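Alkaline phosphatase (Thermus thermophilus, PDB 7KWD) probably hydrolyses phosphate monoesters as a homodimeric alkaline phosphatase that holds zinc and magnesium ions in its active site. Local coordinates at residues A[34-38]-A[442-447]; A[80-86]-A[452-457]; A[103-108]-A[122-126]; A[321-326]-A[424-430]. All coordinates share one frame. Residues are numbered along the deposited sequence.

Interaction 1: residues A[34-38]-A[442-447]; sequences LGRRY and LYGQGL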
loop_
_atom_site.group_PDB
_atom_site.type_symbol
_atom_site.label_atom_id
_atom_site.label_comp_id
_atom_site.label_asym_id
_atom_site.label_seq_id
_atom_site.Cartn_x
_atom_site.Cartn_y
_atom_site.Cartn_z
ATOM N N LEU A 34 8.983 -9.998 21.838
ATOM C CA LEU A 34 9.994 -8.962 22.018
ATOM C C LEU A 34 11.278 -9.530 22.598
ATOM O O LEU A 34 12.377 -9.140 22.187
ATOM C CB LEU A 34 9.466 -7.884 22.947
ATOM C CG LEU A 34 8.352 -6.954 22.455
ATOM C CD1 LEU A 34 7.922 -6.051 23.627
ATOM C CD2 LEU A 34 8.826 -6.130 21.240
ATOM N N GLY A 35 11.165 -10.417 23.573
ATOM C CA GLY A 35 12.337 -10.876 24.298
ATOM C C GLY A 35 12.977 -9.847 25.202
ATOM O O GLY A 35 14.104 -10.051 25.620
ATOM N N ARG A 36 12.286 -8.747 25.501
ATOM C CA ARG A 36 12.778 -7.680 26.362
ATOM C C ARG A 36 11.621 -7.215 27.229
ATOM O O ARG A 36 10.455 -7.372 26.879
ATOM C CB ARG A 36 13.300 -6.451 25.595
ATOM C CG ARG A 36 14.478 -6.704 24.705
ATOM C CD ARG A 36 15.766 -6.989 25.487
ATOM N NE ARG A 36 16.844 -7.394 24.581
ATOM C CZ ARG A 36 18.081 -7.716 24.959
ATOM N NH1 ARG A 36 18.413 -7.689 26.244
ATOM N NH2 ARG A 36 18.986 -8.067 24.049
ATOM N N ARG A 37 11.962 -6.623 28.365
ATOM C CA ARG A 37 10.984 -6.038 29.272
ATOM C C ARG A 37 11.293 -4.559 29.446
ATOM O O ARG A 37 12.422 -4.120 29.235
ATOM C CB ARG A 37 10.980 -6.740 30.594
ATOM C CG ARG A 37 10.436 -8.148 30.510
ATOM C CD ARG A 37 11.168 -9.019 31.509
ATOM N NE ARG A 37 11.078 -10.467 31.292
ATOM C CZ ARG A 37 10.474 -11.313 32.127
ATOM N NH1 ARG A 37 9.855 -10.857 33.211
ATOM N NH2 ARG A 37 10.471 -12.607 31.870
ATOM N N TYR A 38 10.254 -3.795 29.784
ATOM C CA TYR A 38 10.318 -2.353 29.825
ATOM C C TYR A 38 9.470 -1.881 30.986
ATOM O O TYR A 38 8.591 -2.602 31.461
ATOM C CB TYR A 38 9.816 -1.734 28.506
ATOM C CG TYR A 38 10.625 -2.146 27.311
ATOM C CD1 TYR A 38 11.743 -1.433 26.923
ATOM C CD2 TYR A 38 10.253 -3.251 26.564
ATOM C CE1 TYR A 38 12.476 -1.820 25.798
ATOM C CE2 TYR A 38 10.975 -3.656 25.466
ATOM C CZ TYR A 38 12.083 -2.946 25.082
ATOM O OH TYR A 38 12.790 -3.356 23.985
ATOM N N LEU A 442 8.997 -1.016 15.762
ATOM C CA LEU A 442 9.444 -1.059 17.148
ATOM C C LEU A 442 10.735 -0.278 17.319
ATOM O O LEU A 442 11.710 -0.493 16.588
ATOM C CB LEU A 442 9.684 -2.487 17.616
ATOM C CG LEU A 442 8.494 -3.436 17.454
ATOM C CD1 LEU A 442 8.905 -4.868 17.862
ATOM C CD2 LEU A 442 7.363 -2.955 18.286
ATOM N N TYR A 443 10.757 0.617 18.291
ATOM C CA TYR A 443 11.929 1.462 18.512
ATOM C C TYR A 443 12.304 1.302 19.975
ATOM O O TYR A 443 11.628 1.832 20.872
ATOM C CB TYR A 443 11.666 2.921 18.152
ATOM C CG TYR A 443 12.914 3.768 18.261
ATOM C CD1 TYR A 443 13.295 4.338 19.469
ATOM C CD2 TYR A 443 13.737 3.962 17.168
ATOM C CE1 TYR A 443 14.457 5.087 19.578
ATOM C CE2 TYR A 443 14.884 4.725 17.273
ATOM C CZ TYR A 443 15.233 5.290 18.477
ATOM O OH TYR A 443 16.388 6.046 18.547
ATOM N N GLY A 444 13.363 0.572 20.211
ATOM C CA GLY A 444 13.763 0.278 21.572
ATOM C C GLY A 444 15.120 -0.383 21.598
ATOM O O GLY A 444 15.693 -0.740 20.559
ATOM N N GLN A 445 15.614 -0.534 22.829
ATOM C CA GLN A 445 16.927 -1.104 23.061
ATOM C C GLN A 445 16.824 -2.614 23.026
ATOM O O GLN A 445 15.931 -3.200 23.650
ATOM C CB GLN A 445 17.467 -0.636 24.416
ATOM C CG GLN A 445 18.780 -1.285 24.833
ATOM C CD GLN A 445 19.382 -0.621 26.069
ATOM O OE1 GLN A 445 19.245 -1.126 27.190
ATOM N NE2 GLN A 445 20.048 0.523 25.866
ATOM N N GLY A 446 17.725 -3.244 22.283
ATOM C CA GLY A 446 17.888 -4.683 22.362
ATOM C C GLY A 446 16.942 -5.509 21.529
ATOM O O GLY A 446 16.719 -6.677 21.840
ATOM N N LEU A 447 16.396 -4.942 20.461
ATOM C CA LEU A 447 15.389 -5.603 19.656
ATOM C C LEU A 447 15.946 -6.101 18.347
ATOM O O LEU A 447 15.182 -6.520 17.478
ATOM C CB LEU A 447 14.234 -4.647 19.391
ATOM C CG LEU A 447 13.474 -4.243 20.647
ATOM C CD1 LEU A 447 12.402 -3.262 20.303
ATOM C CD2 LEU A 447 12.871 -5.475 21.334
#
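The two backbones stay well apart: the nearest CA pairs are L34 with L447 at 6.8 Å, R36 with G446 at 7.1 Å and Y38 with G444 at 9.3 Å, so side chains bridge a gap too wide for strand pairing. Residues 34-38 have no regular structure and lie just before strand 40-46, whereas 442-447 runs off the end of strand 438-443 into a turn. G446 sits at phi/psi 84/24, a conformation that favours glycine, and a CB there would lie 2.6 Å from R36 NE, a clash. The turn presents the carbonyls of Q445 and G446 to the first segment. R36 NE donates to G446 O at 2.8 Å with an N-H...O angle of 151°, the acceptor lying near the guanidinium plane, and Y38 OH donates to Q445 O at 3.2 Å. Next to these bonds, L34 CD2 meets L442 CD1 at 3.6 Å and L447 CD2 at 4.1 Å, while L447 CD2 also lies 3.4 Å from Y38 OH. L34 and Y38 further pack on L311 of strand 310-325 and A467 of helix 459-468, and E466 accepts bonds from the backbone N of L34 and of G35. Far from the metal site, the contact thus joins the lead-in to one strand with the exit of another: two side-chain donors satisfy consecutive turn carbonyls beside a small leucine cluster.

Interaction 2: residues A[80-86]-A[452-457]; sequences NGLINTY and LGLVDN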
loop_
_atom_site.group_PDB
_atom_site.type_symbol
_atom_site.label_atom_id
_atom_site.label_comp_id
_atom_site.label_asym_id
_atom_site.label_seq_id
_atom_site.Cartn_x
_atom_site.Cartn_y
_atom_site.Cartn_z
ATOM N N ASN A 80 10.687 -3.715 11.782
ATOM C CA ASN A 80 9.338 -3.344 11.386
ATOM C C ASN A 80 8.751 -4.432 10.505
ATOM O O ASN A 80 9.460 -5.280 9.938
ATOM C CB ASN A 80 9.258 -1.968 10.690
ATOM C CG ASN A 80 10.065 -1.890 9.418
ATOM O OD1 ASN A 80 9.534 -2.040 8.290
ATOM N ND2 ASN A 80 11.352 -1.603 9.576
ATOM N N GLY A 81 7.436 -4.430 10.489
ATOM C CA GLY A 81 6.671 -5.381 9.719
ATOM C C GLY A 81 5.298 -4.787 9.428
ATOM O O GLY A 81 5.132 -3.592 9.269
ATOM N N LEU A 82 4.332 -5.697 9.358
ATOM C CA LEU A 82 3.043 -5.418 8.775
ATOM C C LEU A 82 1.968 -5.989 9.676
ATOM O O LEU A 82 2.133 -7.101 10.206
ATOM C CB LEU A 82 2.921 -6.065 7.399
ATOM C CG LEU A 82 3.810 -5.556 6.272
ATOM C CD1 LEU A 82 3.569 -6.388 4.995
ATOM C CD2 LEU A 82 3.566 -4.098 6.049
ATOM N N ILE A 83 0.860 -5.261 9.822
ATOM C CA ILE A 83 -0.302 -5.820 10.492
ATOM C C ILE A 83 -1.471 -5.954 9.525
ATOM O O ILE A 83 -1.729 -5.065 8.709
ATOM C CB ILE A 83 -0.725 -5.006 11.723
ATOM C CG1 ILE A 83 -0.850 -3.523 11.382
ATOM C CG2 ILE A 83 0.246 -5.231 12.899
ATOM C CD1 ILE A 83 -1.633 -2.803 12.439
ATOM N N ASN A 84 -2.216 -7.058 9.670
ATOM C CA ASN A 84 -3.549 -7.176 9.085
ATOM C C ASN A 84 -4.547 -6.397 9.940
ATOM O O ASN A 84 -4.508 -6.445 11.177
ATOM C CB ASN A 84 -3.960 -8.650 8.976
ATOM C CG ASN A 84 -3.490 -9.289 7.687
ATOM O OD1 ASN A 84 -3.442 -8.647 6.626
ATOM N ND2 ASN A 84 -3.132 -10.561 7.760
ATOM N N THR A 85 -5.438 -5.651 9.275
ATOM C CA THR A 85 -6.312 -4.720 9.973
ATOM C C THR A 85 -7.775 -5.132 9.960
ATOM O O THR A 85 -8.610 -4.414 10.521
ATOM C CB THR A 85 -6.197 -3.339 9.345
ATOM O OG1 THR A 85 -6.556 -3.444 7.947
ATOM C CG2 THR A 85 -4.786 -2.834 9.476
ATOM N N TYR A 86 -8.117 -6.226 9.300
ATOM C CA TYR A 86 -9.519 -6.605 9.223
ATOM C C TYR A 86 -10.138 -6.791 10.607
ATOM O O TYR A 86 -9.495 -7.224 11.571
ATOM C CB TYR A 86 -9.700 -7.863 8.391
ATOM C CG TYR A 86 -8.883 -9.073 8.741
ATOM C CD1 TYR A 86 -9.318 -9.990 9.689
ATOM C CD2 TYR A 86 -7.722 -9.357 8.046
ATOM C CE1 TYR A 86 -8.574 -11.145 9.964
ATOM C CE2 TYR A 86 -6.992 -10.478 8.307
ATOM C CZ TYR A 86 -7.424 -11.372 9.269
ATOM O OH TYR A 86 -6.688 -12.497 9.518
ATOM N N LEU A 452 9.446 -9.416 12.720
ATOM C CA LEU A 452 7.989 -9.327 12.841
ATOM C C LEU A 452 7.280 -10.069 11.711
ATOM O O LEU A 452 6.396 -10.898 11.951
ATOM C CB LEU A 452 7.536 -7.878 12.835
ATOM C CG LEU A 452 7.962 -7.138 14.094
ATOM C CD1 LEU A 452 7.751 -5.683 14.002
ATOM C CD2 LEU A 452 7.217 -7.686 15.293
ATOM N N GLY A 453 7.649 -9.757 10.481
ATOM C CA GLY A 453 6.850 -10.214 9.379
ATOM C C GLY A 453 5.445 -9.649 9.431
ATOM O O GLY A 453 5.200 -8.524 9.906
ATOM N N LEU A 454 4.507 -10.441 8.898
ATOM C CA LEU A 454 3.100 -10.067 8.791
ATOM C C LEU A 454 2.393 -10.677 9.980
ATOM O O LEU A 454 2.327 -11.902 10.085
ATOM C CB LEU A 454 2.464 -10.554 7.498
ATOM C CG LEU A 454 0.942 -10.386 7.444
ATOM C CD1 LEU A 454 0.535 -8.913 7.413
ATOM C CD2 LEU A 454 0.361 -11.083 6.253
ATOM N N VAL A 455 1.887 -9.827 10.880
ATOM C CA VAL A 455 1.187 -10.280 12.070
ATOM C C VAL A 455 -0.222 -9.738 12.028
ATOM O O VAL A 455 -0.560 -8.894 11.203
ATOM C CB VAL A 455 1.877 -9.851 13.377
ATOM C CG1 VAL A 455 3.304 -10.353 13.425
ATOM C CG2 VAL A 455 1.787 -8.354 13.578
ATOM N N ASP A 456 -1.036 -10.204 12.951
ATOM C CA ASP A 456 -2.397 -9.692 13.062
ATOM C C ASP A 456 -2.393 -8.456 13.936
ATOM O O ASP A 456 -1.554 -8.313 14.823
ATOM C CB ASP A 456 -3.332 -10.751 13.633
ATOM C CG ASP A 456 -4.781 -10.353 13.519
ATOM O OD1 ASP A 456 -5.272 -10.250 12.370
ATOM O OD2 ASP A 456 -5.406 -10.124 14.574
ATOM N N ASN A 457 -3.345 -7.543 13.686
ATOM C CA ASN A 457 -3.331 -6.336 14.506
ATOM C C ASN A 457 -3.503 -6.675 15.988
ATOM O O ASN A 457 -2.982 -5.953 16.854
ATOM C CB ASN A 457 -4.354 -5.315 13.989
ATOM C CG ASN A 457 -5.800 -5.818 13.920
ATOM O OD1 ASN A 457 -6.134 -6.967 14.232
ATOM N ND2 ASN A 457 -6.673 -4.922 13.496
HETATM O O HOH W 1 9.268 -7.856 9.080
HETATM O O HOH W 2 10.907 -7.163 12.176
HETATM O O HOH W 3 -3.973 -11.679 10.395
HETATM O O HOH W 4 -9.753 -4.339 13.223
#
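N80 opens strand 80-84. Water 1 lies 2.7 Å from N80 O and accepts from G453 N at 2.9 Å; water 2 donates to N80 O at 3.3 Å and accepts from L452 N at 2.7 Å. At G81 a CB would fall 2.3 Å from G453 O, a clash. L82 N donates to G453 O at 3.0 Å. L82 O accepts from V455 N (2.8 Å, 172°), and L82 CB packs on L454 CD1 at 3.7 Å. I83 faces the other side of the sheet, its CG2 3.5 Å from V455 CG2. N84 N donates to V455 O at 2.9 Å, and N84 O accepts a weak bond from N457 N at 3.0 Å. N84 OD1 accepts from Q58 of the second subunit, while N84 ND2 and D456 OD1 share water 3, at 3.0 and 2.8 Å. D456 OD1 also forms a salt bridge with K107, and D456 OD2 bonds T458 OG1. T85 lies about 4 Å, side chain to side chain, from the zinc ligand H318. Y86 OH is 3.0 Å from water 3. The L82-L454, I83-V455 and N84-D456 bridges, with axes at 37°, make a twisted parallel pair at the end of the mixed sheet within this chain of the alkaline phosphatase fold, and the pair itself forms part of the subunit interface, with L82 on W51 and L454 on Y54 of the second subunit.

Interaction 3: residues A[103-108]-A[122-126]; sequences SCGVKT and LKPFF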
loop_
_atom_site.group_PDB
_atom_site.type_symbol
_atom_site.label_atom_id
_atom_site.label_comp_id
_atom_site.label_asym_id
_atom_site.label_seq_id
_atom_site.Cartn_x
_atom_site.Cartn_y
_atom_site.Cartn_z
ATOM N N SER A 103 -5.853 -2.682 21.841
ATOM C CA SER A 103 -5.946 -2.466 23.283
ATOM C C SER A 103 -6.542 -3.655 24.006
ATOM O O SER A 103 -6.337 -3.781 25.209
ATOM C CB SER A 103 -6.788 -1.227 23.615
ATOM O OG SER A 103 -8.131 -1.469 23.270
ATOM N N CYS A 104 -7.261 -4.527 23.299
ATOM C CA CYS A 104 -7.920 -5.658 23.923
ATOM C C CYS A 104 -7.448 -7.006 23.407
ATOM O O CYS A 104 -7.646 -7.992 24.103
ATOM C CB CYS A 104 -9.443 -5.552 23.753
ATOM S SG CYS A 104 -10.150 -4.049 24.458
ATOM N N GLY A 105 -6.778 -7.063 22.254
ATOM C CA GLY A 105 -6.208 -8.294 21.741
ATOM C C GLY A 105 -7.182 -9.213 21.041
ATOM O O GLY A 105 -6.855 -10.383 20.816
ATOM N N VAL A 106 -8.365 -8.731 20.696
ATOM C CA VAL A 106 -9.390 -9.555 20.081
ATOM C C VAL A 106 -10.075 -8.730 19.000
ATOM O O VAL A 106 -10.097 -7.494 19.051
ATOM C CB VAL A 106 -10.447 -10.080 21.095
ATOM C CG1 VAL A 106 -9.833 -10.930 22.144
ATOM C CG2 VAL A 106 -11.196 -8.943 21.729
ATOM N N LYS A 107 -10.622 -9.425 18.017
ATOM C CA LYS A 107 -11.380 -8.781 16.955
ATOM C C LYS A 107 -12.754 -8.443 17.487
ATOM O O LYS A 107 -13.369 -9.247 18.203
ATOM C CB LYS A 107 -11.523 -9.693 15.746
ATOM C CG LYS A 107 -10.211 -10.268 15.238
ATOM C CD LYS A 107 -9.544 -9.284 14.298
ATOM C CE LYS A 107 -8.476 -9.920 13.423
ATOM N NZ LYS A 107 -7.638 -8.869 12.737
ATOM N N THR A 108 -13.224 -7.243 17.159
ATOM C CA THR A 108 -14.573 -6.795 17.494
ATOM C C THR A 108 -15.270 -6.344 16.220
ATOM O O THR A 108 -14.680 -6.267 15.139
ATOM C CB THR A 108 -14.563 -5.657 18.524
ATOM O OG1 THR A 108 -13.879 -4.518 17.975
ATOM C CG2 THR A 108 -13.834 -6.110 19.761
ATOM N N LEU A 122 -14.855 -5.432 27.415
ATOM C CA LEU A 122 -13.471 -5.856 27.358
ATOM C C LEU A 122 -12.646 -4.924 28.227
ATOM O O LEU A 122 -13.024 -3.771 28.449
ATOM C CB LEU A 122 -12.957 -5.830 25.924
ATOM C CG LEU A 122 -13.884 -6.453 24.867
ATOM C CD1 LEU A 122 -13.360 -6.232 23.455
ATOM C CD2 LEU A 122 -14.050 -7.946 25.156
ATOM N N LYS A 123 -11.527 -5.424 28.714
ATOM C CA LYS A 123 -10.639 -4.592 29.510
ATOM C C LYS A 123 -9.513 -4.124 28.624
ATOM O O LYS A 123 -8.703 -4.958 28.183
ATOM C CB LYS A 123 -10.088 -5.374 30.697
ATOM C CG LYS A 123 -9.294 -4.540 31.696
ATOM C CD LYS A 123 -8.934 -5.453 32.858
ATOM C CE LYS A 123 -8.024 -4.807 33.865
ATOM N NZ LYS A 123 -7.709 -5.788 34.961
ATOM N N PRO A 124 -9.417 -2.838 28.312
ATOM C CA PRO A 124 -8.375 -2.368 27.401
ATOM C C PRO A 124 -7.076 -2.064 28.134
ATOM O O PRO A 124 -7.047 -1.812 29.343
ATOM C CB PRO A 124 -8.982 -1.079 26.813
ATOM C CG PRO A 124 -9.897 -0.552 27.918
ATOM C CD PRO A 124 -10.278 -1.727 28.800
ATOM N N PHE A 125 -6.003 -2.032 27.348
ATOM C CA PHE A 125 -4.660 -2.171 27.911
ATOM C C PHE A 125 -4.284 -1.023 28.828
ATOM O O PHE A 125 -3.611 -1.236 29.842
ATOM C CB PHE A 125 -3.609 -2.313 26.792
ATOM C CG PHE A 125 -2.279 -2.675 27.318
ATOM C CD1 PHE A 125 -2.053 -3.948 27.792
ATOM C CD2 PHE A 125 -1.280 -1.724 27.440
ATOM C CE1 PHE A 125 -0.831 -4.285 28.363
ATOM C CE2 PHE A 125 -0.066 -2.048 27.995
ATOM C CZ PHE A 125 0.148 -3.332 28.470
ATOM N N PHE A 126 -4.653 0.212 28.497
ATOM C CA PHE A 126 -4.198 1.282 29.391
ATOM C C PHE A 126 -4.967 1.261 30.721
ATOM O O PHE A 126 -4.473 1.772 31.739
ATOM C CB PHE A 126 -4.336 2.655 28.727
ATOM C CG PHE A 126 -3.237 2.980 27.747
ATOM C CD1 PHE A 126 -2.324 2.011 27.339
ATOM C CD2 PHE A 126 -3.095 4.269 27.266
ATOM C CE1 PHE A 126 -1.284 2.332 26.451
ATOM C CE2 PHE A 126 -2.067 4.594 26.354
ATOM C CZ PHE A 126 -1.168 3.629 25.956
#
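C104 lays its sulfur over the start of the second segment, with SG 3.6 Å from L122 CB, 4.0 Å from P124 CB and 3.8 Å from P124 CA. L122, pointing toward the first segment, continues the apolar patch: its CD1 reaches V106 CG2 at 3.9 Å and T108 CG2 at 3.7 Å, so one leucine spans the chain from C104 to T108. Between C104 and V106 the backbone turns at G105, the first residue to leave the helical conformation; its phi/psi of 80/14 favours glycine, and this turn ends helix 95-104. The closest backbone approach is S103 to P124, CA to CA 4.8 Å. There S103 O makes a CA-H...O contact with P124 CA at 3.3 Å (136° at the hydrogen) and lies 2.8 Å from F125 N. P124 occupies the N-cap position of helix 125-131, so the end of one helix abuts the beginning of the next. S103 OG packs against P124 CB at 3.7 Å, but its hydrogen-bonding partners are S151 and G99, while T108 OG1 bonds N100. The F125 ring instead heads into helix 459-468, touching F461, M464 and L468. Helix 95-104 begins at S95, the predicted phosphoserine nucleophile, and this contact lies at its far end: the segments bury 283 Å² in all, much of it round C104 and L122, beside S103 O, which faces the start of helix 125-131, a chiefly apolar junction.

Interaction 4: residues A[321-326]-A[424-430]; sequences GVGGLY and PNIGWSS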
loop_
_atom_site.group_PDB
_atom_site.type_symbol
_atom_site.label_atom_id
_atom_site.label_comp_id
_atom_site.label_asym_id
_atom_site.label_seq_id
_atom_site.Cartn_x
_atom_site.Cartn_y
_atom_site.Cartn_z
ATOM N N GLY A 321 -7.997 5.699 1.867
ATOM C CA GLY A 321 -7.906 6.289 0.557
ATOM C C GLY A 321 -7.891 5.227 -0.519
ATOM O O GLY A 321 -8.939 4.673 -0.843
ATOM N N VAL A 322 -6.721 4.895 -1.077
ATOM C CA VAL A 322 -5.443 5.436 -0.683
ATOM C C VAL A 322 -4.991 6.408 -1.752
ATOM O O VAL A 322 -5.373 6.263 -2.930
ATOM C CB VAL A 322 -4.395 4.311 -0.477
ATOM C CG1 VAL A 322 -4.785 3.432 0.718
ATOM C CG2 VAL A 322 -4.200 3.484 -1.720
ATOM N N GLY A 323 -4.170 7.368 -1.330
ATOM C CA GLY A 323 -3.750 8.474 -2.157
ATOM C C GLY A 323 -2.365 8.295 -2.753
ATOM O O GLY A 323 -1.352 8.696 -2.165
ATOM N N GLY A 324 -2.318 7.732 -3.955
ATOM C CA GLY A 324 -1.059 7.333 -4.565
ATOM C C GLY A 324 -0.557 8.336 -5.589
ATOM O O GLY A 324 -1.308 8.792 -6.466
ATOM N N LEU A 325 0.720 8.680 -5.451
ATOM C CA LEU A 325 1.442 9.363 -6.515
ATOM C C LEU A 325 1.622 8.384 -7.659
ATOM O O LEU A 325 2.212 7.318 -7.470
ATOM C CB LEU A 325 2.790 9.859 -6.017
ATOM C CG LEU A 325 3.551 10.696 -7.051
ATOM C CD1 LEU A 325 3.032 12.166 -7.177
ATOM C CD2 LEU A 325 5.036 10.687 -6.659
ATOM N N TYR A 326 1.099 8.725 -8.839
ATOM C CA TYR A 326 0.977 7.768 -9.924
ATOM C C TYR A 326 1.769 8.220 -11.144
ATOM O O TYR A 326 2.158 9.378 -11.269
ATOM C CB TYR A 326 -0.501 7.532 -10.306
ATOM C CG TYR A 326 -1.227 8.765 -10.815
ATOM C CD1 TYR A 326 -1.026 9.226 -12.113
ATOM C CD2 TYR A 326 -2.147 9.440 -10.006
ATOM C CE1 TYR A 326 -1.703 10.371 -12.575
ATOM C CE2 TYR A 326 -2.814 10.556 -10.461
ATOM C CZ TYR A 326 -2.582 11.024 -11.750
ATOM O OH TYR A 326 -3.263 12.147 -12.173
ATOM N N PRO A 424 -1.381 18.032 -9.084
ATOM C CA PRO A 424 -0.725 16.831 -8.558
ATOM C C PRO A 424 -1.273 15.555 -9.172
ATOM O O PRO A 424 -2.477 15.323 -9.168
ATOM C CB PRO A 424 -1.008 16.900 -7.052
ATOM C CG PRO A 424 -1.160 18.371 -6.756
ATOM C CD PRO A 424 -1.863 18.925 -8.003
ATOM N N ASN A 425 -0.359 14.728 -9.715
ATOM C CA ASN A 425 -0.656 13.368 -10.140
ATOM C C ASN A 425 -0.738 12.404 -8.946
ATOM O O ASN A 425 -0.049 11.379 -8.884
ATOM C CB ASN A 425 0.378 12.897 -11.153
ATOM C CG ASN A 425 1.799 13.108 -10.690
ATOM O OD1 ASN A 425 2.197 14.218 -10.342
ATOM N ND2 ASN A 425 2.578 12.031 -10.682
ATOM N N ILE A 426 -1.640 12.733 -8.018
ATOM C CA ILE A 426 -1.999 11.883 -6.878
ATOM C C ILE A 426 -3.493 11.573 -6.990
ATOM O O ILE A 426 -4.326 12.485 -7.001
ATOM C CB ILE A 426 -1.681 12.562 -5.532
ATOM C CG1 ILE A 426 -0.252 13.088 -5.533
ATOM C CG2 ILE A 426 -1.869 11.581 -4.369
ATOM C CD1 ILE A 426 0.060 14.116 -4.493
ATOM N N GLY A 427 -3.829 10.293 -7.126
ATOM C CA GLY A 427 -5.205 9.861 -7.175
ATOM C C GLY A 427 -5.551 9.022 -5.955
ATOM O O GLY A 427 -4.697 8.739 -5.117
ATOM N N TRP A 428 -6.821 8.598 -5.900
ATOM C CA TRP A 428 -7.408 8.030 -4.689
ATOM C C TRP A 428 -8.300 6.854 -5.052
ATOM O O TRP A 428 -9.112 6.957 -5.974
ATOM C CB TRP A 428 -8.244 9.073 -3.924
ATOM C CG TRP A 428 -7.434 10.222 -3.581
ATOM C CD1 TRP A 428 -7.158 11.279 -4.380
ATOM C CD2 TRP A 428 -6.736 10.449 -2.354
ATOM N NE1 TRP A 428 -6.334 12.164 -3.729
ATOM C CE2 TRP A 428 -6.052 11.679 -2.483
ATOM C CE3 TRP A 428 -6.627 9.740 -1.160
ATOM C CZ2 TRP A 428 -5.273 12.217 -1.466
ATOM C CZ3 TRP A 428 -5.827 10.261 -0.142
ATOM C CH2 TRP A 428 -5.158 11.492 -0.304
ATOM N N SER A 429 -8.103 5.728 -4.357
ATOM C CA SER A 429 -8.945 4.562 -4.587
ATOM C C SER A 429 -10.387 4.840 -4.148
ATOM O O SER A 429 -11.332 4.287 -4.710
ATOM C CB SER A 429 -8.438 3.336 -3.820
ATOM O OG SER A 429 -7.039 3.169 -3.864
ATOM N N SER A 430 -10.566 5.713 -3.159
ATOM C CA SER A 430 -11.844 5.828 -2.474
ATOM C C SER A 430 -11.725 7.005 -1.523
ATOM O O SER A 430 -10.657 7.604 -1.384
ATOM C CB SER A 430 -12.169 4.525 -1.723
ATOM O OG SER A 430 -11.798 4.624 -0.351
HETATM O O HOH W 5 -4.582 13.879 -10.625
#
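N425 ND2 donates to Y326 O at 2.7 Å (158°) while N425 O accepts from Y326 N at 2.9 Å (167°), so one asparagine, the centre of an inverse gamma turn, closes two bonds with Y326. In the middle, G324 and G427 form the hydrogen-bonded antiparallel pair, G324 N to G427 O at 2.8 Å and G427 N to G324 O at 3.0 Å. At the other end S429 N donates to V322 O (3.1 Å), and S430 OG to G321 O (2.9 Å) as well as accepting from Q432 N. Water 5 donates to Y326 OH (2.7 Å) and P424 O (2.9 Å); Y326 OH is also bonded to Q415. G323 CA lies 3.4 Å from the centroid of the W428 six-membered ring, a CH-pi contact 18° off the normal, where a CB would clash. N425 CB sits 3.8 Å from the Y326 ring centroid, and L325 CD1 3.8 Å from I426 CG1. Strand 426-428 pairs with the C-terminal end of strand 310-325; the face carrying L325, I426 and W428 packs on helix 51-65 (I56) and helix 283-306 (A283), while S429 OG bonds V322 O of the second subunit.

Along the chain, interaction 3 closes first, then interaction 4 opens; both fall within the spans of interactions 1 and 2, whose segments alternate. Three contacts reach the central mixed sheet: interaction 1 where strand 438-443 ends, interaction 2 at strands 80-84 and 454-456, interaction 4 at the far end of strand 310-325. The centres of interactions 1 and 2 lie about 17 Å apart, and the contacts touch at L442 CD1 to L452 CD1, 4.1 Å. Interactions 2 and 3, centres also about 17 Å apart, are tied by a K107 NZ to D456 OD1 salt bridge of 2.8 Å. The centres of interactions 3 and 4 lie about 33 Å apart. Interactions 2 and 4 build on the sheet and also form part of the dimer interface.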